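Local atomic coordinates of exopolysaccharide biosynthesis protein (Pantoea stewartii subsp. stewartii DC283, PDB entry 6TGF), a protein that probably hydrolyses exopolysaccharide and thereby modifies the glycan biofilm, using a trimeric parallel beta-helix that resembles a bacteriophage tailspike. Residues 292-297 with 326-331; 533-538 with 640-645; 464-469 with 491-496. All coordinates share one frame; numbering follows the deposited sequence.

Interactions 1, 3 and 2 follow one another in that order along an elongated chain. Interaction 1 (292-297 with 326-331) and interaction 3 (464-469 with 491-496) belong to the parallel beta-helix, in which their centres are about 31 Å apart and their nearest atoms about 20 Å. Interaction 2 (533-538 with 640-645) lies beyond it in an antiparallel beta region, its centre about 39 Å from that of interaction 3 and about 60 Å from that of interaction 1. Interactions 1 and 2 both reach the second subunit of the trimer. Bound 1,2-ethanediol, probably from crystallisation, lies about 4 Å from the side chain of W326 and about 5 Å from that of S491.

Interaction 1. Residues 292-297 with 326-331; sequences FFRISG and WVEISN
Strands 292-296 and 327-330 run parallel in exact register, F292 beside W326 through S296 beside S330, their axes 4.8 Å apart at 3°, as successive rungs of the parallel beta-helix. The ladder of backbone bonds includes F293 N to W326 O (3.0 Å) and I295 N to E328 O (2.9 Å), and ends with G297 N to S330 O. F293, I295, V327 and I329 line the interior, packed against strands 318-324 and 346-350. There I295 and I329 run alongside each other with their CG2 methyls 3.9 Å apart. F292, R294, S296, W326, E328 and S330 lie on the other face, where R294, S296, W326, E328 and S330 meet the second subunit. The F292 ring brings CE1 to 3.9 Å from W326 CB, and the F292 ring and the five-membered ring of W326 are inclined obliquely at 41°. R294, stretched out as far as NE, passes the carboxylate of E328 with NE 4.5 Å from OE1, too far for a salt bridge. The guanidinium is held instead by I269 O, Q272 OE1 and N301 OD1 of the second subunit, while E328 OE2 accepts from G303 N of that subunit. Such partners fix both charged groups at the trimer interface. Two residues further along the same two strands, the serine hydroxyls meet, S296 OG to S330 OG at 3.0 Å.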
ATOM      1  N   PHE B 292     -15.239   4.188 -20.693  1.00 54.20           N
ATOM      2  CA  PHE B 292     -13.956   4.758 -20.202  1.00 53.23           C
ATOM      3  C   PHE B 292     -13.968   6.289 -20.269  1.00 51.78           C
ATOM      4  O   PHE B 292     -14.471   6.862 -21.258  1.00 51.84           O
ATOM      5  CB  PHE B 292     -12.787   4.223 -21.033  1.00 54.00           C
ATOM      6  CG  PHE B 292     -11.944   3.179 -20.347  1.00 54.86           C
ATOM      7  CD1 PHE B 292     -12.497   1.980 -19.920  1.00 55.48           C
ATOM      8  CD2 PHE B 292     -10.589   3.391 -20.143  1.00 55.18           C
ATOM      9  CE1 PHE B 292     -11.714   1.020 -19.295  1.00 55.78           C
ATOM     10  CE2 PHE B 292      -9.808   2.431 -19.519  1.00 55.57           C
ATOM     11  CZ  PHE B 292     -10.372   1.249 -19.096  1.00 55.76           C
ATOM     12  N   PHE B 293     -13.412   6.920 -19.231  1.00 49.95           N
ATOM     13  CA  PHE B 293     -12.893   8.313 -19.248  1.00 48.50           C
ATOM     14  C   PHE B 293     -11.585   8.359 -18.453  1.00 47.27           C
ATOM     15  O   PHE B 293     -11.631   8.282 -17.212  1.00 46.90           O
ATOM     16  CB  PHE B 293     -13.901   9.313 -18.676  1.00 48.32           C
ATOM     17  CG  PHE B 293     -13.455  10.750 -18.795  1.00 48.11           C
ATOM     18  CD1 PHE B 293     -12.637  11.330 -17.836  1.00 47.93           C
ATOM     19  CD2 PHE B 293     -13.833  11.517 -19.884  1.00 47.99           C
ATOM     20  CE1 PHE B 293     -12.221  12.647 -17.961  1.00 47.79           C
ATOM     21  CE2 PHE B 293     -13.417  12.834 -20.008  1.00 47.88           C
ATOM     22  CZ  PHE B 293     -12.613  13.398 -19.045  1.00 47.87           C
ATOM     23  N   ARG B 294     -10.455   8.464 -19.154  1.00 46.17           N
ATOM     24  CA  ARG B 294      -9.118   8.694 -18.549  1.00 45.38           C
ATOM     25  C   ARG B 294      -8.704  10.143 -18.828  1.00 44.67           C
ATOM     26  O   ARG B 294      -8.987  10.642 -19.931  1.00 44.35           O
ATOM     27  CB  ARG B 294      -8.091   7.697 -19.096  1.00 45.49           C
ATOM     28  CG  ARG B 294      -6.665   7.956 -18.632  1.00 45.53           C
ATOM     29  CD  ARG B 294      -5.666   7.069 -19.345  1.00 45.79           C
ATOM     30  NE  ARG B 294      -4.286   7.380 -18.986  1.00 45.94           N
ATOM     31  CZ  ARG B 294      -3.576   8.402 -19.460  1.00 45.88           C
ATOM     32  NH1 ARG B 294      -4.105   9.254 -20.324  1.00 45.95           N
ATOM     33  NH2 ARG B 294      -2.328   8.576 -19.059  1.00 46.10           N
ATOM     34  N   ILE B 295      -8.077  10.790 -17.845  1.00 44.18           N
ATOM     35  CA  ILE B 295      -7.480  12.149 -17.983  1.00 44.06           C
ATOM     36  C   ILE B 295      -6.258  12.218 -17.061  1.00 44.03           C
ATOM     37  O   ILE B 295      -6.389  11.850 -15.878  1.00 44.18           O
ATOM     38  CB  ILE B 295      -8.536  13.243 -17.709  1.00 43.97           C
ATOM     39  CG1 ILE B 295      -8.045  14.628 -18.134  1.00 43.95           C
ATOM     40  CG2 ILE B 295      -9.001  13.232 -16.261  1.00 44.14           C
ATOM     41  CD1 ILE B 295      -9.164  15.584 -18.473  1.00 44.10           C
ATOM     42  N   SER B 296      -5.102  12.614 -17.601  1.00 43.94           N
ATOM     43  CA  SER B 296      -3.793  12.567 -16.899  1.00 43.93           C
ATOM     44  C   SER B 296      -2.915  13.749 -17.319  1.00 44.45           C
ATOM     45  O   SER B 296      -2.946  14.119 -18.510  1.00 44.15           O
ATOM     46  CB  SER B 296      -3.100  11.255 -17.154  1.00 43.80           C
ATOM     47  OG  SER B 296      -1.980  11.098 -16.294  1.00 43.74           O
ATOM     48  N   GLY B 297      -2.167  14.310 -16.364  1.00 45.33           N
ATOM     49  CA  GLY B 297      -1.092  15.290 -16.612  1.00 46.45           C
ATOM     50  C   GLY B 297       0.223  14.596 -16.912  1.00 47.69           C
ATOM     51  O   GLY B 297       0.256  13.350 -16.863  1.00 47.89           O
ATOM     52  N   TRP B 326     -15.811   3.384 -15.885  1.00 37.50           N
ATOM     53  CA  TRP B 326     -14.399   3.449 -15.419  1.00 37.44           C
ATOM     54  C   TRP B 326     -13.844   4.859 -15.644  1.00 36.99           C
ATOM     55  O   TRP B 326     -13.977   5.373 -16.772  1.00 36.90           O
ATOM     56  CB  TRP B 326     -13.546   2.388 -16.126  1.00 37.95           C
ATOM     57  CG  TRP B 326     -13.826   0.991 -15.668  1.00 38.59           C
ATOM     58  CD1 TRP B 326     -13.339   0.377 -14.551  1.00 38.75           C
ATOM     59  CD2 TRP B 326     -14.664   0.023 -16.321  1.00 39.21           C
ATOM     60  NE1 TRP B 326     -13.816  -0.902 -14.461  1.00 39.18           N
ATOM     61  CE2 TRP B 326     -14.631  -1.149 -15.534  1.00 39.47           C
ATOM     62  CE3 TRP B 326     -15.437   0.030 -17.489  1.00 39.61           C
ATOM     63  CZ2 TRP B 326     -15.341  -2.297 -15.882  1.00 40.03           C
ATOM     64  CZ3 TRP B 326     -16.137  -1.106 -17.831  1.00 40.13           C
ATOM     65  CH2 TRP B 326     -16.089  -2.253 -17.036  1.00 40.23           C
ATOM     66  N   VAL B 327     -13.250   5.450 -14.601  1.00 36.66           N
ATOM     67  CA  VAL B 327     -12.667   6.826 -14.615  1.00 36.25           C
ATOM     68  C   VAL B 327     -11.292   6.783 -13.935  1.00 36.02           C
ATOM     69  O   VAL B 327     -11.190   6.191 -12.844  1.00 35.63           O
ATOM     70  CB  VAL B 327     -13.604   7.844 -13.936  1.00 36.14           C
ATOM     71  CG1 VAL B 327     -13.001   9.241 -13.899  1.00 36.04           C
ATOM     72  CG2 VAL B 327     -14.971   7.881 -14.602  1.00 36.32           C
ATOM     73  N   GLU B 328     -10.284   7.389 -14.573  1.00 36.16           N
ATOM     74  CA  GLU B 328      -8.904   7.548 -14.039  1.00 36.13           C
ATOM     75  C   GLU B 328      -8.493   9.021 -14.172  1.00 35.70           C
ATOM     76  O   GLU B 328      -8.445   9.519 -15.315  1.00 35.67           O
ATOM     77  CB  GLU B 328      -7.930   6.624 -14.776  1.00 36.69           C
ATOM     78  CG  GLU B 328      -8.357   5.163 -14.781  1.00 37.38           C
ATOM     79  CD  GLU B 328      -7.401   4.201 -15.470  1.00 38.12           C
ATOM     80  OE1 GLU B 328      -6.782   4.596 -16.481  1.00 38.61           O
ATOM     81  OE2 GLU B 328      -7.278   3.053 -14.994  1.00 38.79           O
ATOM     82  N   ILE B 329      -8.247   9.693 -13.041  1.00 35.09           N
ATOM     83  CA  ILE B 329      -7.661  11.067 -12.966  1.00 34.63           C
ATOM     84  C   ILE B 329      -6.312  10.963 -12.248  1.00 34.16           C
ATOM     85  O   ILE B 329      -6.286  10.381 -11.147  1.00 34.22           O
ATOM     86  CB  ILE B 329      -8.596  12.056 -12.240  1.00 34.72           C
ATOM     87  CG1 ILE B 329     -10.063  11.876 -12.638  1.00 34.95           C
ATOM     88  CG2 ILE B 329      -8.129  13.487 -12.458  1.00 34.79           C
ATOM     89  CD1 ILE B 329     -11.008  12.811 -11.917  1.00 35.13           C
ATOM     90  N   SER B 330      -5.239  11.508 -12.829  1.00 33.47           N
ATOM     91  CA  SER B 330      -3.875  11.435 -12.244  1.00 33.06           C
ATOM     92  C   SER B 330      -2.991  12.592 -12.723  1.00 32.61           C
ATOM     93  O   SER B 330      -3.170  13.051 -13.864  1.00 32.49           O
ATOM     94  CB  SER B 330      -3.236  10.096 -12.531  1.00 33.15           C
ATOM     95  OG  SER B 330      -3.234   9.813 -13.923  1.00 33.36           O
ATOM     96  N   ASN B 331      -2.077  13.037 -11.853  1.00 32.23           N
ATOM     97  CA  ASN B 331      -0.967  13.978 -12.163  1.00 32.02           C
ATOM     98  C   ASN B 331      -1.526  15.346 -12.574  1.00 31.76           C
ATOM     99  O   ASN B 331      -1.011  15.914 -13.552  1.00 31.78           O
ATOM    100  CB  ASN B 331      -0.052  13.413 -13.253  1.00 32.03           C
ATOM    101  CG  ASN B 331       0.360  11.981 -12.995  1.00 31.94           C
ATOM    102  OD1 ASN B 331       0.684  11.619 -11.867  1.00 31.82           O
ATOM    103  ND2 ASN B 331       0.350  11.163 -14.035  1.00 32.03           N
TER

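Interaction 2. Residues 533-538 with 640-645; sequences WLLENN and AAIMIK
Strand 534-537 lies antiparallel beside strand 640-645, the two axes 4.7 Å apart at closest approach and inclined at 148°, so the strands diverge quickly. L535 and A640 form a hydrogen-bonded pair through L535 N to A640 O (2.9 Å) and A640 N to L535 O (2.8 Å); L534 and A641 make the adjoining non-hydrogen-bonded pair. A third bond, I642 N to W533 O at 3.2 Å, is nearly straight (170°), and W533 O is gripped a second time by S531 OG. I642 spreads its two branches across the contact. Its CG2 lies 3.8 Å from W533 CE3, the two side chains crossing at about a right angle, whereas CD1, turned by chi2 of 45°, reaches L535 CD1 at 3.9 Å. On the opposite face, L534 CD2 comes within 3.6 Å of A641 CB, and T647 of the third subunit packs on both residues. L535 and I642 lean on L547 of strand 543-551, and W533 and L535 on M664 of strand 659-664. Strand 534-537 is thus the outermost strand, within this chain, of one of two antiparallel sheets, with 637-646 next to it; the sheets pack through an apolar layer, a beta-sandwich arrangement.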
ATOM      1  N   TRP B 533       2.037 -10.022  34.111  1.00 43.68           N
ATOM      2  CA  TRP B 533       2.862 -10.197  35.335  1.00 44.15           C
ATOM      3  C   TRP B 533       2.503 -11.510  36.043  1.00 44.97           C
ATOM      4  O   TRP B 533       1.399 -11.589  36.616  1.00 44.73           O
ATOM      5  CB  TRP B 533       2.658  -8.988  36.252  1.00 43.62           C
ATOM      6  CG  TRP B 533       2.786  -7.680  35.534  1.00 43.12           C
ATOM      7  CD1 TRP B 533       3.916  -7.162  34.972  1.00 43.11           C
ATOM      8  CD2 TRP B 533       1.737  -6.728  35.279  1.00 42.53           C
ATOM      9  NE1 TRP B 533       3.646  -5.952  34.392  1.00 42.90           N
ATOM     10  CE2 TRP B 533       2.319  -5.657  34.567  1.00 42.52           C
ATOM     11  CE3 TRP B 533       0.373  -6.668  35.590  1.00 42.27           C
ATOM     12  CZ2 TRP B 533       1.582  -4.548  34.158  1.00 42.32           C
ATOM     13  CZ3 TRP B 533      -0.356  -5.569  35.186  1.00 41.96           C
ATOM     14  CH2 TRP B 533       0.244  -4.524  34.481  1.00 41.97           C
ATOM     15  N   LEU B 534       3.409 -12.492  35.999  1.00 46.34           N
ATOM     16  CA  LEU B 534       3.306 -13.781  36.736  1.00 47.38           C
ATOM     17  C   LEU B 534       4.411 -13.827  37.796  1.00 48.68           C
ATOM     18  O   LEU B 534       5.595 -13.885  37.406  1.00 49.29           O
ATOM     19  CB  LEU B 534       3.429 -14.945  35.746  1.00 47.56           C
ATOM     20  CG  LEU B 534       2.441 -14.937  34.577  1.00 47.27           C
ATOM     21  CD1 LEU B 534       2.767 -16.046  33.589  1.00 47.61           C
ATOM     22  CD2 LEU B 534       1.005 -15.066  35.064  1.00 46.86           C
ATOM     23  N   LEU B 535       4.033 -13.784  39.080  1.00 49.59           N
ATOM     24  CA  LEU B 535       4.965 -13.777  40.242  1.00 50.62           C
ATOM     25  C   LEU B 535       5.191 -15.211  40.732  1.00 51.78           C
ATOM     26  O   LEU B 535       4.202 -15.963  40.840  1.00 51.70           O
ATOM     27  CB  LEU B 535       4.381 -12.903  41.358  1.00 50.36           C
ATOM     28  CG  LEU B 535       4.341 -11.404  41.070  1.00 50.15           C
ATOM     29  CD1 LEU B 535       3.674 -10.652  42.211  1.00 49.96           C
ATOM     30  CD2 LEU B 535       5.741 -10.858  40.823  1.00 50.55           C
ATOM     31  N   GLU B 536       6.448 -15.556  41.031  1.00 53.46           N
ATOM     32  CA  GLU B 536       6.878 -16.910  41.471  1.00 54.87           C
ATOM     33  C   GLU B 536       7.560 -16.811  42.840  1.00 55.78           C
ATOM     34  O   GLU B 536       8.323 -15.847  43.059  1.00 55.69           O
ATOM     35  CB  GLU B 536       7.820 -17.526  40.434  1.00 55.70           C
ATOM     36  CG  GLU B 536       8.377 -18.880  40.844  1.00 56.54           C
ATOM     37  CD  GLU B 536       9.182 -19.600  39.775  1.00 57.28           C
ATOM     38  OE1 GLU B 536       9.304 -19.062  38.653  1.00 56.98           O
ATOM     39  OE2 GLU B 536       9.690 -20.701  40.070  1.00 57.97           O
ATOM     40  N   ASN B 537       7.286 -17.781  43.718  1.00 56.50           N
ATOM     41  CA  ASN B 537       7.981 -17.971  45.019  1.00 57.36           C
ATOM     42  C   ASN B 537       8.167 -19.475  45.261  1.00 58.51           C
ATOM     43  O   ASN B 537       7.362 -20.059  46.015  1.00 58.45           O
ATOM     44  CB  ASN B 537       7.233 -17.288  46.170  1.00 56.66           C
ATOM     45  CG  ASN B 537       7.990 -17.336  47.480  1.00 56.57           C
ATOM     46  OD1 ASN B 537       9.219 -17.334  47.494  1.00 56.52           O
ATOM     47  ND2 ASN B 537       7.267 -17.376  48.586  1.00 56.28           N
ATOM     48  N   ASN B 538       9.177 -20.072  44.618  1.00 59.87           N
ATOM     49  CA  ASN B 538       9.610 -21.477  44.856  1.00 61.17           C
ATOM     50  C   ASN B 538      10.525 -21.478  46.085  1.00 61.84           C
ATOM     51  O   ASN B 538      11.753 -21.608  45.924  1.00 62.25           O
ATOM     52  CB  ASN B 538      10.255 -22.107  43.617  1.00 61.96           C
ATOM     53  CG  ASN B 538       9.255 -22.836  42.743  1.00 62.00           C
ATOM     54  OD1 ASN B 538       8.304 -22.237  42.244  1.00 61.64           O
ATOM     55  ND2 ASN B 538       9.460 -24.129  42.555  1.00 62.45           N
ATOM     56  N   ALA B 640       1.523 -16.733  40.325  1.00 46.15           N
ATOM     57  CA  ALA B 640       0.388 -15.849  40.677  1.00 45.16           C
ATOM     58  C   ALA B 640       0.248 -14.752  39.617  1.00 44.22           C
ATOM     59  O   ALA B 640       1.190 -13.948  39.472  1.00 44.27           O
ATOM     60  CB  ALA B 640       0.595 -15.265  42.053  1.00 45.30           C
ATOM     61  N   ALA B 641      -0.887 -14.728  38.910  1.00 43.18           N
ATOM     62  CA  ALA B 641      -1.211 -13.762  37.832  1.00 42.29           C
ATOM     63  C   ALA B 641      -1.906 -12.537  38.437  1.00 41.42           C
ATOM     64  O   ALA B 641      -2.917 -12.719  39.141  1.00 41.28           O
ATOM     65  CB  ALA B 641      -2.073 -14.427  36.786  1.00 42.09           C
ATOM     66  N   ILE B 642      -1.373 -11.340  38.174  1.00 40.86           N
ATOM     67  CA  ILE B 642      -1.953 -10.041  38.633  1.00 40.37           C
ATOM     68  C   ILE B 642      -2.931  -9.559  37.555  1.00 39.67           C
ATOM     69  O   ILE B 642      -2.494  -9.350  36.406  1.00 39.65           O
ATOM     70  CB  ILE B 642      -0.852  -9.001  38.938  1.00 40.53           C
ATOM     71  CG1 ILE B 642      -0.204  -9.216  40.310  1.00 40.82           C
ATOM     72  CG2 ILE B 642      -1.395  -7.582  38.829  1.00 40.44           C
ATOM     73  CD1 ILE B 642       0.151 -10.649  40.637  1.00 41.05           C
ATOM     74  N   MET B 643      -4.205  -9.404  37.922  1.00 38.96           N
ATOM     75  CA  MET B 643      -5.298  -8.952  37.021  1.00 38.44           C
ATOM     76  C   MET B 643      -6.116  -7.883  37.754  1.00 37.53           C
ATOM     77  O   MET B 643      -6.428  -8.092  38.939  1.00 37.65           O
ATOM     78  CB  MET B 643      -6.177 -10.138  36.613  1.00 38.80           C
ATOM     79  CG  MET B 643      -5.385 -11.223  35.893  1.00 39.47           C
ATOM     80  SD  MET B 643      -6.348 -12.676  35.406  1.00 40.26           S
ATOM     81  CE  MET B 643      -7.056 -13.142  36.982  1.00 40.11           C
ATOM     82  N   ILE B 644      -6.412  -6.770  37.076  1.00 36.49           N
ATOM     83  CA  ILE B 644      -6.875  -5.501  37.712  1.00 35.71           C
ATOM     84  C   ILE B 644      -8.179  -5.033  37.054  1.00 35.12           C
ATOM     85  O   ILE B 644      -8.305  -5.160  35.822  1.00 34.97           O
ATOM     86  CB  ILE B 644      -5.768  -4.427  37.633  1.00 35.69           C
ATOM     87  CG1 ILE B 644      -4.441  -4.947  38.195  1.00 35.77           C
ATOM     88  CG2 ILE B 644      -6.214  -3.144  38.321  1.00 35.77           C
ATOM     89  CD1 ILE B 644      -3.279  -3.987  38.062  1.00 35.93           C
ATOM     90  N   LYS B 645      -9.108  -4.530  37.873  1.00 34.76           N
ATOM     91  CA  LYS B 645     -10.311  -3.760  37.458  1.00 34.58           C
ATOM     92  C   LYS B 645     -10.201  -2.353  38.054  1.00 34.62           C
ATOM     93  O   LYS B 645      -9.596  -2.225  39.135  1.00 34.89           O
ATOM     94  CB  LYS B 645     -11.589  -4.461  37.925  1.00 34.44           C
ATOM     95  CG  LYS B 645     -11.866  -5.804  37.264  1.00 34.37           C
ATOM     96  CD  LYS B 645     -12.933  -6.612  37.965  1.00 34.39           C
ATOM     97  CE  LYS B 645     -13.239  -7.914  37.258  1.00 34.42           C
ATOM     98  NZ  LYS B 645     -14.554  -8.461  37.663  1.00 34.52           N
TER

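Interaction 3. Residues 464-469 with 491-496; sequences LSLEDC and SWIDNS
The hydroxyl oxygen of S491 is gripped twice: OG accepts a nearly straight bond (174°) from C469 N at 2.8 Å and is hydrogen-bonded to Q488 O, at the end of strand 479-488. With OG anti to the carbonyl carbon (chi1 -52°), the S491 side chain reaches the bend that ends strand 464-467. D468 takes a left-handed backbone conformation there, and this turns the chain so that C469 N is directed at the serine; D468 OD2 itself bonds to H447 ND1. One bond thus ties a buried hydroxyl and a turn amide together. Beside it the packing is apolar. S491 CB lies 3.7 Å from L466 CB. L466 then reaches across with CD1 to meet I493 CG1 at 3.7 Å, the two side chains crossing at about a right angle, and the same methyl comes within 3.9 Å of W492 O. L466 and C469 both rest on P451 and I445, which belong to the preceding coil. Further along, D494 OD1 accepts from S496 N (3.2 Å) and from S496 OG (2.7 Å), both from the same face of the carboxylate plane. The bond from S496 N makes an Asx turn that begins at D494, the last residue of the short strand 493-494. That strand runs parallel to 473-474, while 464-467 belongs to another face, so the contact spans a corner between successive coils, as in the solenoid of a parallel beta-helix.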
ATOM      1  N   LEU B 464      -4.946   8.124  10.781  1.00 25.87           N
ATOM      2  CA  LEU B 464      -5.691   9.380  10.500  1.00 26.38           C
ATOM      3  C   LEU B 464      -5.293  10.410  11.562  1.00 27.14           C
ATOM      4  O   LEU B 464      -5.294  10.057  12.756  1.00 27.15           O
ATOM      5  CB  LEU B 464      -7.203   9.122  10.506  1.00 26.20           C
ATOM      6  CG  LEU B 464      -8.080  10.324  10.150  1.00 26.22           C
ATOM      7  CD1 LEU B 464      -7.827  10.792   8.724  1.00 26.17           C
ATOM      8  CD2 LEU B 464      -9.553  10.000  10.344  1.00 26.16           C
ATOM      9  N   SER B 465      -4.934  11.620  11.129  1.00 28.08           N
ATOM     10  CA  SER B 465      -4.590  12.771  12.002  1.00 28.97           C
ATOM     11  C   SER B 465      -5.559  13.923  11.730  1.00 29.64           C
ATOM     12  O   SER B 465      -5.603  14.393  10.580  1.00 29.67           O
ATOM     13  CB  SER B 465      -3.160  13.196  11.802  1.00 29.21           C
ATOM     14  OG  SER B 465      -2.268  12.159  12.182  1.00 29.30           O
ATOM     15  N   LEU B 466      -6.324  14.326  12.746  1.00 30.59           N
ATOM     16  CA  LEU B 466      -7.128  15.576  12.758  1.00 31.53           C
ATOM     17  C   LEU B 466      -6.483  16.540  13.760  1.00 32.55           C
ATOM     18  O   LEU B 466      -6.392  16.173  14.945  1.00 32.36           O
ATOM     19  CB  LEU B 466      -8.576  15.252  13.141  1.00 31.52           C
ATOM     20  CG  LEU B 466      -9.261  14.174  12.301  1.00 31.26           C
ATOM     21  CD1 LEU B 466     -10.570  13.742  12.941  1.00 31.26           C
ATOM     22  CD2 LEU B 466      -9.499  14.657  10.880  1.00 31.31           C
ATOM     23  N   GLU B 467      -6.018  17.702  13.292  1.00 33.90           N
ATOM     24  CA  GLU B 467      -5.330  18.727  14.123  1.00 35.15           C
ATOM     25  C   GLU B 467      -5.987  20.093  13.899  1.00 35.72           C
ATOM     26  O   GLU B 467      -6.053  20.533  12.739  1.00 35.72           O
ATOM     27  CB  GLU B 467      -3.838  18.783  13.786  1.00 35.86           C
ATOM     28  CG  GLU B 467      -3.085  17.510  14.136  1.00 36.11           C
ATOM     29  CD  GLU B 467      -1.577  17.667  14.244  1.00 36.89           C
ATOM     30  OE1 GLU B 467      -0.923  16.739  14.769  1.00 37.08           O
ATOM     31  OE2 GLU B 467      -1.054  18.715  13.800  1.00 37.49           O
ATOM     32  N   ASP B 468      -6.463  20.721  14.979  1.00 36.41           N
ATOM     33  CA  ASP B 468      -7.002  22.108  14.998  1.00 37.18           C
ATOM     34  C   ASP B 468      -8.187  22.221  14.030  1.00 37.28           C
ATOM     35  O   ASP B 468      -8.308  23.265  13.361  1.00 37.67           O
ATOM     36  CB  ASP B 468      -5.905  23.125  14.673  1.00 37.60           C
ATOM     37  CG  ASP B 468      -6.325  24.570  14.887  1.00 38.14           C
ATOM     38  OD1 ASP B 468      -6.885  24.865  15.962  1.00 38.45           O
ATOM     39  OD2 ASP B 468      -6.100  25.385  13.972  1.00 38.32           O
ATOM     40  N   CYS B 469      -9.037  21.192  13.973  1.00 37.18           N
ATOM     41  CA  CYS B 469     -10.270  21.159  13.141  1.00 37.25           C
ATOM     42  C   CYS B 469     -11.453  21.647  13.983  1.00 37.80           C
ATOM     43  O   CYS B 469     -11.708  21.047  15.046  1.00 37.88           O
ATOM     44  CB  CYS B 469     -10.518  19.764  12.582  1.00 36.64           C
ATOM     45  SG  CYS B 469      -9.348  19.321  11.272  1.00 36.26           S
ATOM     46  N   SER B 491      -9.645  18.719  18.017  1.00 35.29           N
ATOM     47  CA  SER B 491     -10.186  17.877  16.916  1.00 35.05           C
ATOM     48  C   SER B 491     -10.689  16.561  17.515  1.00 34.96           C
ATOM     49  O   SER B 491     -10.066  16.089  18.484  1.00 34.97           O
ATOM     50  CB  SER B 491      -9.145  17.628  15.858  1.00 34.87           C
ATOM     51  OG  SER B 491      -8.567  18.844  15.414  1.00 35.20           O
ATOM     52  N   TRP B 492     -11.772  15.994  16.977  1.00 35.01           N
ATOM     53  CA  TRP B 492     -12.295  14.673  17.421  1.00 34.96           C
ATOM     54  C   TRP B 492     -13.182  14.034  16.346  1.00 34.92           C
ATOM     55  O   TRP B 492     -13.506  14.707  15.350  1.00 34.82           O
ATOM     56  CB  TRP B 492     -13.018  14.790  18.771  1.00 35.13           C
ATOM     57  CG  TRP B 492     -14.210  15.700  18.793  1.00 35.48           C
ATOM     58  CD1 TRP B 492     -14.221  17.055  18.624  1.00 35.77           C
ATOM     59  CD2 TRP B 492     -15.573  15.319  19.055  1.00 35.55           C
ATOM     60  NE1 TRP B 492     -15.497  17.539  18.736  1.00 35.97           N
ATOM     61  CE2 TRP B 492     -16.348  16.499  19.002  1.00 35.90           C
ATOM     62  CE3 TRP B 492     -16.215  14.102  19.309  1.00 35.35           C
ATOM     63  CZ2 TRP B 492     -17.730  16.490  19.197  1.00 36.09           C
ATOM     64  CZ3 TRP B 492     -17.580  14.094  19.503  1.00 35.42           C
ATOM     65  CH2 TRP B 492     -18.324  15.273  19.447  1.00 35.79           C
ATOM     66  N   ILE B 493     -13.517  12.756  16.548  1.00 34.94           N
ATOM     67  CA  ILE B 493     -14.430  11.952  15.683  1.00 34.95           C
ATOM     68  C   ILE B 493     -15.701  11.668  16.486  1.00 35.30           C
ATOM     69  O   ILE B 493     -15.599  10.995  17.530  1.00 35.31           O
ATOM     70  CB  ILE B 493     -13.743  10.655  15.211  1.00 34.58           C
ATOM     71  CG1 ILE B 493     -12.429  10.939  14.474  1.00 34.44           C
ATOM     72  CG2 ILE B 493     -14.693   9.821  14.364  1.00 34.50           C
ATOM     73  CD1 ILE B 493     -11.543   9.727  14.300  1.00 34.17           C
ATOM     74  N   ASP B 494     -16.844  12.182  16.021  1.00 35.91           N
ATOM     75  CA  ASP B 494     -18.180  11.939  16.624  1.00 36.40           C
ATOM     76  C   ASP B 494     -18.719  10.616  16.067  1.00 36.64           C
ATOM     77  O   ASP B 494     -19.253  10.625  14.942  1.00 36.73           O
ATOM     78  CB  ASP B 494     -19.122  13.117  16.365  1.00 36.66           C
ATOM     79  CG  ASP B 494     -20.429  13.050  17.135  1.00 36.86           C
ATOM     80  OD1 ASP B 494     -20.740  11.977  17.681  1.00 36.70           O
ATOM     81  OD2 ASP B 494     -21.127  14.078  17.183  1.00 37.43           O
ATOM     82  N   ASN B 495     -18.571   9.526  16.827  1.00 37.13           N
ATOM     83  CA  ASN B 495     -19.028   8.161  16.453  1.00 37.51           C
ATOM     84  C   ASN B 495     -20.282   7.810  17.265  1.00 38.30           C
ATOM     85  O   ASN B 495     -20.452   6.626  17.612  1.00 38.07           O
ATOM     86  CB  ASN B 495     -17.905   7.134  16.641  1.00 37.19           C
ATOM     87  CG  ASN B 495     -18.164   5.808  15.955  1.00 37.06           C
ATOM     88  OD1 ASN B 495     -17.558   4.801  16.308  1.00 37.01           O
ATOM     89  ND2 ASN B 495     -19.054   5.789  14.975  1.00 37.02           N
ATOM     90  N   SER B 496     -21.134   8.805  17.538  1.00 39.66           N
ATOM     91  CA  SER B 496     -22.372   8.680  18.353  1.00 40.83           C
ATOM     92  C   SER B 496     -23.506   8.117  17.488  1.00 41.83           C
ATOM     93  O   SER B 496     -23.233   7.740  16.332  1.00 41.99           O
ATOM     94  CB  SER B 496     -22.746  10.005  18.973  1.00 41.23           C
ATOM     95  OG  SER B 496     -23.187  10.924  17.983  1.00 41.54           O
TER